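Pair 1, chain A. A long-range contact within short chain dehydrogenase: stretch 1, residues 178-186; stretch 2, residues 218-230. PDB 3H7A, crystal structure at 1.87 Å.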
# COMPACT_ATOMS: atom_id res chain seq x y z
N ILE A 178 6.20 21.08 -12.23
CA ILE A 178 7.26 20.08 -12.26
C ILE A 178 6.70 18.67 -12.11
O ILE A 178 6.13 18.33 -11.09
CB ILE A 178 8.34 20.37 -11.20
CG1 ILE A 178 8.66 21.88 -11.21
CG2 ILE A 178 9.54 19.46 -11.41
CD1 ILE A 178 10.07 22.25 -11.25
N HIS A 179 6.89 17.85 -13.14
CA HIS A 179 6.50 16.46 -13.09
C HIS A 179 7.57 15.67 -12.35
O HIS A 179 8.56 15.22 -12.95
CB HIS A 179 6.33 15.91 -14.51
CG HIS A 179 5.81 14.51 -14.58
ND1 HIS A 179 5.55 13.88 -15.78
CD2 HIS A 179 5.50 13.61 -13.61
CE1 HIS A 179 5.11 12.65 -15.55
NE2 HIS A 179 5.08 12.46 -14.24
N VAL A 180 7.36 15.47 -11.05
CA VAL A 180 8.23 14.59 -10.27
C VAL A 180 7.68 13.18 -10.45
O VAL A 180 6.47 12.97 -10.35
CB VAL A 180 8.25 14.98 -8.77
CG1 VAL A 180 9.27 14.15 -8.00
CG2 VAL A 180 8.57 16.45 -8.60
N ALA A 181 8.56 12.21 -10.74
CA ALA A 181 8.11 10.83 -10.86
C ALA A 181 9.10 9.85 -10.25
O ALA A 181 10.28 10.17 -10.01
CB ALA A 181 7.79 10.46 -12.33
N HIS A 182 8.62 8.63 -10.01
CA HIS A 182 9.39 7.58 -9.38
C HIS A 182 9.16 6.29 -10.16
O HIS A 182 8.07 5.73 -10.14
CB HIS A 182 8.92 7.43 -7.93
CG HIS A 182 9.77 6.54 -7.08
ND1 HIS A 182 9.25 5.53 -6.30
CD2 HIS A 182 11.11 6.53 -6.87
CE1 HIS A 182 10.23 4.93 -5.65
NE2 HIS A 182 11.37 5.51 -5.98
N LEU A 183 10.19 5.82 -10.86
CA LEU A 183 10.05 4.62 -11.67
C LEU A 183 10.69 3.44 -10.99
O LEU A 183 11.91 3.42 -10.80
CB LEU A 183 10.68 4.82 -13.06
CG LEU A 183 10.59 3.62 -14.01
CD1 LEU A 183 9.14 3.37 -14.45
CD2 LEU A 183 11.48 3.85 -15.21
N ILE A 184 9.87 2.45 -10.67
CA ILE A 184 10.29 1.27 -9.90
C ILE A 184 10.58 0.12 -10.85
O ILE A 184 9.74 -0.26 -11.66
CB ILE A 184 9.23 0.88 -8.85
CG1 ILE A 184 9.07 2.00 -7.82
CG2 ILE A 184 9.61 -0.41 -8.13
CD1 ILE A 184 7.83 1.88 -7.03
N ILE A 185 11.80 -0.42 -10.76
CA ILE A 185 12.20 -1.53 -11.62
C ILE A 185 12.57 -2.78 -10.80
O ILE A 185 12.90 -2.68 -9.63
CB ILE A 185 13.34 -1.09 -12.59
CG1 ILE A 185 14.67 -0.90 -11.87
CG2 ILE A 185 12.97 0.23 -13.28
CD1 ILE A 185 15.74 -0.21 -12.70
N ASP A 186 12.45 -3.97 -11.41
CA ASP A 186 13.01 -5.22 -10.85
C ASP A 186 13.50 -6.22 -11.91
O ASP A 186 12.87 -6.39 -12.96
CB ASP A 186 12.07 -5.92 -9.86
CG ASP A 186 10.59 -5.77 -10.21
OD1 ASP A 186 9.91 -6.81 -10.36
OD2 ASP A 186 10.09 -4.63 -10.30
N ALA A 218 14.46 -0.76 -22.38
CA ALA A 218 13.06 -0.72 -21.94
C ALA A 218 12.82 0.35 -20.88
O ALA A 218 11.83 1.08 -20.95
CB ALA A 218 12.62 -2.08 -21.45
N VAL A 219 13.74 0.45 -19.91
CA VAL A 219 13.68 1.47 -18.85
C VAL A 219 13.74 2.89 -19.44
O VAL A 219 13.00 3.78 -19.02
CB VAL A 219 14.82 1.27 -17.83
CG1 VAL A 219 14.70 2.26 -16.66
CG2 VAL A 219 14.84 -0.17 -17.31
N ALA A 220 14.60 3.07 -20.44
CA ALA A 220 14.74 4.35 -21.12
C ALA A 220 13.43 4.72 -21.81
O ALA A 220 13.02 5.88 -21.77
CB ALA A 220 15.88 4.31 -22.11
N GLY A 221 12.78 3.71 -22.40
CA GLY A 221 11.47 3.85 -23.03
C GLY A 221 10.42 4.29 -22.04
O GLY A 221 9.65 5.21 -22.34
N ALA A 222 10.40 3.66 -20.86
CA ALA A 222 9.49 4.03 -19.77
C ALA A 222 9.70 5.46 -19.26
O ALA A 222 8.74 6.19 -19.00
CB ALA A 222 9.59 3.02 -18.62
N TYR A 223 10.97 5.86 -19.13
CA TYR A 223 11.26 7.24 -18.76
C TYR A 223 10.82 8.21 -19.84
O TYR A 223 10.31 9.30 -19.53
CB TYR A 223 12.74 7.41 -18.47
CG TYR A 223 13.09 7.13 -17.04
CD1 TYR A 223 12.36 7.70 -16.01
CD2 TYR A 223 14.16 6.29 -16.71
CE1 TYR A 223 12.66 7.45 -14.69
CE2 TYR A 223 14.49 6.05 -15.38
CZ TYR A 223 13.72 6.65 -14.38
OH TYR A 223 13.99 6.44 -13.06
N TRP A 224 10.99 7.81 -21.11
CA TRP A 224 10.48 8.61 -22.23
C TRP A 224 8.95 8.71 -22.20
O TRP A 224 8.39 9.78 -22.41
CB TRP A 224 11.00 8.12 -23.59
CG TRP A 224 10.57 9.07 -24.71
CD1 TRP A 224 9.68 8.82 -25.71
CD2 TRP A 224 11.00 10.44 -24.89
NE1 TRP A 224 9.52 9.94 -26.51
CE2 TRP A 224 10.32 10.94 -26.03
CE3 TRP A 224 11.89 11.27 -24.21
CZ2 TRP A 224 10.51 12.24 -26.49
CZ3 TRP A 224 12.09 12.57 -24.68
CH2 TRP A 224 11.38 13.05 -25.80
N GLN A 225 8.29 7.59 -21.90
CA GLN A 225 6.85 7.59 -21.70
C GLN A 225 6.42 8.60 -20.61
O GLN A 225 5.49 9.39 -20.82
CB GLN A 225 6.35 6.19 -21.35
CG GLN A 225 4.83 6.07 -21.35
CD GLN A 225 4.31 5.01 -20.40
OE1 GLN A 225 3.25 5.18 -19.80
NE2 GLN A 225 5.05 3.91 -20.27
N LEU A 226 7.10 8.59 -19.47
CA LEU A 226 6.81 9.56 -18.40
C LEU A 226 7.07 10.98 -18.87
O LEU A 226 6.28 11.90 -18.58
CB LEU A 226 7.61 9.25 -17.13
CG LEU A 226 7.13 8.09 -16.25
CD1 LEU A 226 8.18 7.72 -15.21
CD2 LEU A 226 5.79 8.43 -15.60
N TYR A 227 8.17 11.17 -19.61
CA TYR A 227 8.48 12.48 -20.17
C TYR A 227 7.31 12.98 -21.03
O TYR A 227 6.92 14.13 -20.91
CB TYR A 227 9.79 12.50 -20.98
CG TYR A 227 10.01 13.86 -21.62
CD1 TYR A 227 10.48 14.93 -20.88
CD2 TYR A 227 9.65 14.10 -22.95
CE1 TYR A 227 10.63 16.18 -21.44
CE2 TYR A 227 9.81 15.34 -23.51
CZ TYR A 227 10.29 16.37 -22.75
OH TYR A 227 10.44 17.62 -23.30
N GLN A 228 6.77 12.10 -21.87
CA GLN A 228 5.73 12.47 -22.83
C GLN A 228 4.34 12.81 -22.27
O GLN A 228 3.53 13.42 -22.97
CB GLN A 228 5.61 11.39 -23.90
CG GLN A 228 6.82 11.25 -24.80
CD GLN A 228 6.82 12.23 -25.96
OE1 GLN A 228 6.57 11.84 -27.10
NE2 GLN A 228 7.09 13.50 -25.67
N GLN A 229 4.06 12.42 -21.03
CA GLN A 229 2.75 12.65 -20.41
C GLN A 229 2.40 14.13 -20.27
O GLN A 229 3.20 14.90 -19.73
CB GLN A 229 2.69 12.02 -19.03
CG GLN A 229 2.75 10.52 -19.01
CD GLN A 229 2.58 9.96 -17.62
OE1 GLN A 229 2.89 10.63 -16.64
NE2 GLN A 229 2.08 8.74 -17.53
N PRO A 230 1.19 14.53 -20.72
CA PRO A 230 0.73 15.91 -20.53
C PRO A 230 0.29 16.15 -19.09
O PRO A 230 -0.05 15.18 -18.40
CB PRO A 230 -0.46 16.02 -21.49
CG PRO A 230 -0.98 14.63 -21.61
CD PRO A 230 0.19 13.69 -21.41

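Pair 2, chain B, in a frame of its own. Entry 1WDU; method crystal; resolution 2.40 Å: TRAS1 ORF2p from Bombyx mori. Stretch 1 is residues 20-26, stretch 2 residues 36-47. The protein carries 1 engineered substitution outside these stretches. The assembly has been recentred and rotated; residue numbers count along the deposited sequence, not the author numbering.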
# COMPACT_ATOMS: atom_id res chain seq x y z
N TYR B 20 -4.19 -14.76 3.66
CA TYR B 20 -4.30 -13.47 4.32
C TYR B 20 -4.58 -12.45 3.23
O TYR B 20 -3.69 -12.11 2.45
CB TYR B 20 -3.00 -13.09 5.03
CG TYR B 20 -2.78 -13.80 6.33
CD1 TYR B 20 -2.21 -15.07 6.38
CD2 TYR B 20 -3.18 -13.21 7.54
CE1 TYR B 20 -2.04 -15.74 7.59
CE2 TYR B 20 -3.02 -13.87 8.75
CZ TYR B 20 -2.45 -15.13 8.77
OH TYR B 20 -2.30 -15.78 9.98
N ARG B 21 -5.82 -11.97 3.14
CA ARG B 21 -6.18 -11.00 2.12
C ARG B 21 -5.80 -9.57 2.51
O ARG B 21 -6.01 -9.15 3.65
CB ARG B 21 -7.68 -11.08 1.82
CG ARG B 21 -8.14 -12.44 1.33
CD ARG B 21 -9.58 -12.38 0.83
NE ARG B 21 -10.01 -13.65 0.25
CZ ARG B 21 -10.19 -14.77 0.95
NH1 ARG B 21 -9.99 -14.78 2.26
NH2 ARG B 21 -10.58 -15.88 0.33
N VAL B 22 -5.24 -8.84 1.55
CA VAL B 22 -4.84 -7.46 1.79
C VAL B 22 -5.59 -6.47 0.89
O VAL B 22 -5.74 -6.70 -0.31
CB VAL B 22 -3.32 -7.27 1.52
CG1 VAL B 22 -2.92 -5.81 1.77
CG2 VAL B 22 -2.51 -8.21 2.40
N LEU B 23 -6.03 -5.36 1.48
CA LEU B 23 -6.72 -4.32 0.72
C LEU B 23 -5.80 -3.09 0.57
O LEU B 23 -5.12 -2.71 1.52
CB LEU B 23 -8.01 -3.89 1.43
CG LEU B 23 -9.05 -4.96 1.79
CD1 LEU B 23 -10.23 -4.28 2.49
CD2 LEU B 23 -9.52 -5.69 0.53
N GLN B 24 -5.77 -2.48 -0.61
CA GLN B 24 -4.95 -1.29 -0.82
C GLN B 24 -5.88 -0.20 -1.35
O GLN B 24 -6.52 -0.39 -2.38
CB GLN B 24 -3.83 -1.54 -1.83
CG GLN B 24 -2.87 -0.34 -1.99
CD GLN B 24 -1.76 -0.60 -3.00
OE1 GLN B 24 -1.05 -1.60 -2.91
NE2 GLN B 24 -1.61 0.31 -3.98
N ALA B 25 -5.97 0.93 -0.66
CA ALA B 25 -6.86 1.99 -1.11
C ALA B 25 -6.54 3.39 -0.60
O ALA B 25 -6.15 3.58 0.55
CB ALA B 25 -8.30 1.65 -0.74
N ASN B 26 -6.72 4.36 -1.50
CA ASN B 26 -6.52 5.76 -1.19
C ASN B 26 -7.93 6.29 -0.97
O ASN B 26 -8.69 6.47 -1.92
CB ASN B 26 -5.86 6.49 -2.36
CG ASN B 26 -5.72 7.99 -2.10
OD1 ASN B 26 -6.42 8.55 -1.25
ND2 ASN B 26 -4.81 8.64 -2.82
N GLU B 36 -16.82 2.53 3.70
CA GLU B 36 -16.85 1.53 2.64
C GLU B 36 -15.69 0.56 2.83
O GLU B 36 -15.85 -0.65 2.68
CB GLU B 36 -16.73 2.20 1.28
CG GLU B 36 -17.93 3.03 0.87
CD GLU B 36 -17.64 3.88 -0.36
OE1 GLU B 36 -17.12 5.01 -0.19
OE2 GLU B 36 -17.92 3.41 -1.49
N LEU B 37 -14.52 1.11 3.14
CA LEU B 37 -13.33 0.29 3.35
C LEU B 37 -13.61 -0.73 4.46
O LEU B 37 -13.35 -1.93 4.29
CB LEU B 37 -12.13 1.19 3.70
CG LEU B 37 -10.69 0.67 3.59
CD1 LEU B 37 -10.28 0.01 4.89
CD2 LEU B 37 -10.57 -0.28 2.40
N ALA B 38 -14.16 -0.27 5.58
CA ALA B 38 -14.51 -1.15 6.70
C ALA B 38 -15.47 -2.26 6.25
O ALA B 38 -15.28 -3.43 6.58
CB ALA B 38 -15.16 -0.35 7.83
N ILE B 39 -16.49 -1.87 5.49
CA ILE B 39 -17.48 -2.81 4.98
C ILE B 39 -16.88 -3.88 4.08
O ILE B 39 -17.23 -5.05 4.18
CB ILE B 39 -18.62 -2.05 4.22
CG1 ILE B 39 -19.49 -1.29 5.24
CG2 ILE B 39 -19.47 -3.02 3.41
CD1 ILE B 39 -20.51 -0.40 4.61
N GLU B 40 -15.97 -3.46 3.20
CA GLU B 40 -15.29 -4.37 2.27
C GLU B 40 -14.38 -5.36 3.00
O GLU B 40 -14.29 -6.52 2.62
CB GLU B 40 -14.46 -3.58 1.26
CG GLU B 40 -15.28 -2.71 0.32
CD GLU B 40 -16.14 -3.51 -0.64
OE1 GLU B 40 -17.17 -4.08 -0.20
OE2 GLU B 40 -15.78 -3.57 -1.84
N ALA B 41 -13.70 -4.87 4.03
CA ALA B 41 -12.80 -5.70 4.83
C ALA B 41 -13.60 -6.76 5.57
O ALA B 41 -13.16 -7.91 5.68
CB ALA B 41 -12.03 -4.83 5.82
N ALA B 42 -14.76 -6.37 6.09
CA ALA B 42 -15.62 -7.31 6.80
C ALA B 42 -16.10 -8.36 5.81
O ALA B 42 -15.94 -9.56 6.03
CB ALA B 42 -16.81 -6.59 7.41
N THR B 43 -16.67 -7.89 4.70
CA THR B 43 -17.20 -8.76 3.65
C THR B 43 -16.16 -9.73 3.12
O THR B 43 -16.37 -10.95 3.14
CB THR B 43 -17.72 -7.92 2.47
OG1 THR B 43 -18.74 -7.03 2.92
CG2 THR B 43 -18.29 -8.83 1.39
N ARG B 44 -15.04 -9.20 2.63
CA ARG B 44 -13.96 -10.02 2.09
C ARG B 44 -13.17 -10.76 3.16
O ARG B 44 -12.35 -11.62 2.84
CB ARG B 44 -12.99 -9.15 1.29
CG ARG B 44 -13.46 -8.77 -0.09
CD ARG B 44 -12.29 -8.25 -0.89
NE ARG B 44 -12.57 -8.24 -2.32
CZ ARG B 44 -13.42 -7.41 -2.90
NH1 ARG B 44 -14.08 -6.51 -2.18
NH2 ARG B 44 -13.62 -7.49 -4.21
N LYS B 45 -13.42 -10.43 4.42
CA LYS B 45 -12.71 -11.05 5.53
C LYS B 45 -11.22 -10.82 5.32
O LYS B 45 -10.41 -11.75 5.32
CB LYS B 45 -13.03 -12.56 5.61
CG LYS B 45 -14.35 -12.86 6.33
CD LYS B 45 -14.77 -14.32 6.18
CE LYS B 45 -15.19 -14.65 4.75
NZ LYS B 45 -15.66 -16.06 4.60
N ALA B 46 -10.88 -9.55 5.13
CA ALA B 46 -9.50 -9.14 4.91
C ALA B 46 -8.74 -9.09 6.23
O ALA B 46 -9.32 -8.83 7.28
CB ALA B 46 -9.46 -7.78 4.23
N ALA B 47 -7.44 -9.35 6.17
CA ALA B 47 -6.62 -9.31 7.37
C ALA B 47 -5.90 -7.97 7.46
O ALA B 47 -5.68 -7.46 8.56
CB ALA B 47 -5.60 -10.44 7.34
O HOH W 1 -7.66 -12.74 5.24

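Both pairs lay a helix across a strand in a nearly antiparallel sense. The axes approach to 10.1 Å in pair 1 and 9.9 Å in pair 2, with N-to-C directions 151° and 162° apart, and the backbones of 14 central residues superpose to 0.6 Å. At that spacing the gap must be filled by side chains, and in a strand every second residue is placed to do so. In pair 1 His A179, Ala A181, Leu A183 and Ile A185 point toward the helix; in pair 2 Leu B23 and Ala B25 do, while Arg B21 leaves sideways.

Among the side chains that make contact, the central leucine is the best matched. Leu A183 and Leu B23 coincide to 0.2 Å at CA, and each has the largest area covered by the opposing stretch in its pair. Their rotamers nevertheless differ, t,p for Leu A183 and m,t for Leu B23, and so do their surroundings. In pair 1, Leu A183 CD2 sits 3.6 Å from the centroid of the Tyr A223 ring, almost on the ring normal, a CH-pi contact over one face. The same methyl lies 3.9 Å from Val A219 CG1 and 4.0 Å from Ala A222 CB. In pair 2 the position of Tyr A223 is taken by Ala B41. With no ring there, Leu B23 CD1 packs directly on the small residue, 3.8 Å from Ala B41 CB, and also reaches Leu B37 CD2 at 4.0 Å.

One turn toward the helix start, Val A219 matches Leu B37, and on the strand Ile A185 matches Ala B25. The sizes are exchanged: Ile A185 CG2 meets Val A219 CG1 at 4.3 Å, and Ala B25 CB meets Leu B37 CD2 at the same distance. A larger strand residue with a smaller helix residue spans the gap as well as the reverse.

The other end of the helix shows the greater divergence. In pair 1, Leu A226 CD1 lies 4.0 Å from Ala A181 CB, an apolar contact. The matching residues in pair 2 are Arg B21 and Arg B44. The aliphatic part of Arg B44 does the packing, its CD 4.0 Å from Leu B23 CD2, while its NH1 makes a salt bridge with Glu B40 OE2 at 3.4 Å, through a weak hydrogen bond within the helix. A long charged residue can thus line such a seam with a methylene and settle its charge with a residue one turn earlier.

Pair 2 also ties its backbones together. Lys B45 leaves the helix with positive phi, and the chain then comes alongside the strand: Ala B47 N donates to Arg B21 O at 2.9 Å, and a water accepts from Arg B21 N and donates to Lys B45 O, both at 2.9 Å. Ala B46 CB adds an apolar contact, 3.8 Å from Leu B23 CG. No hydrogen bond crosses between the stretches of pair 1, where side-chain packing predominates.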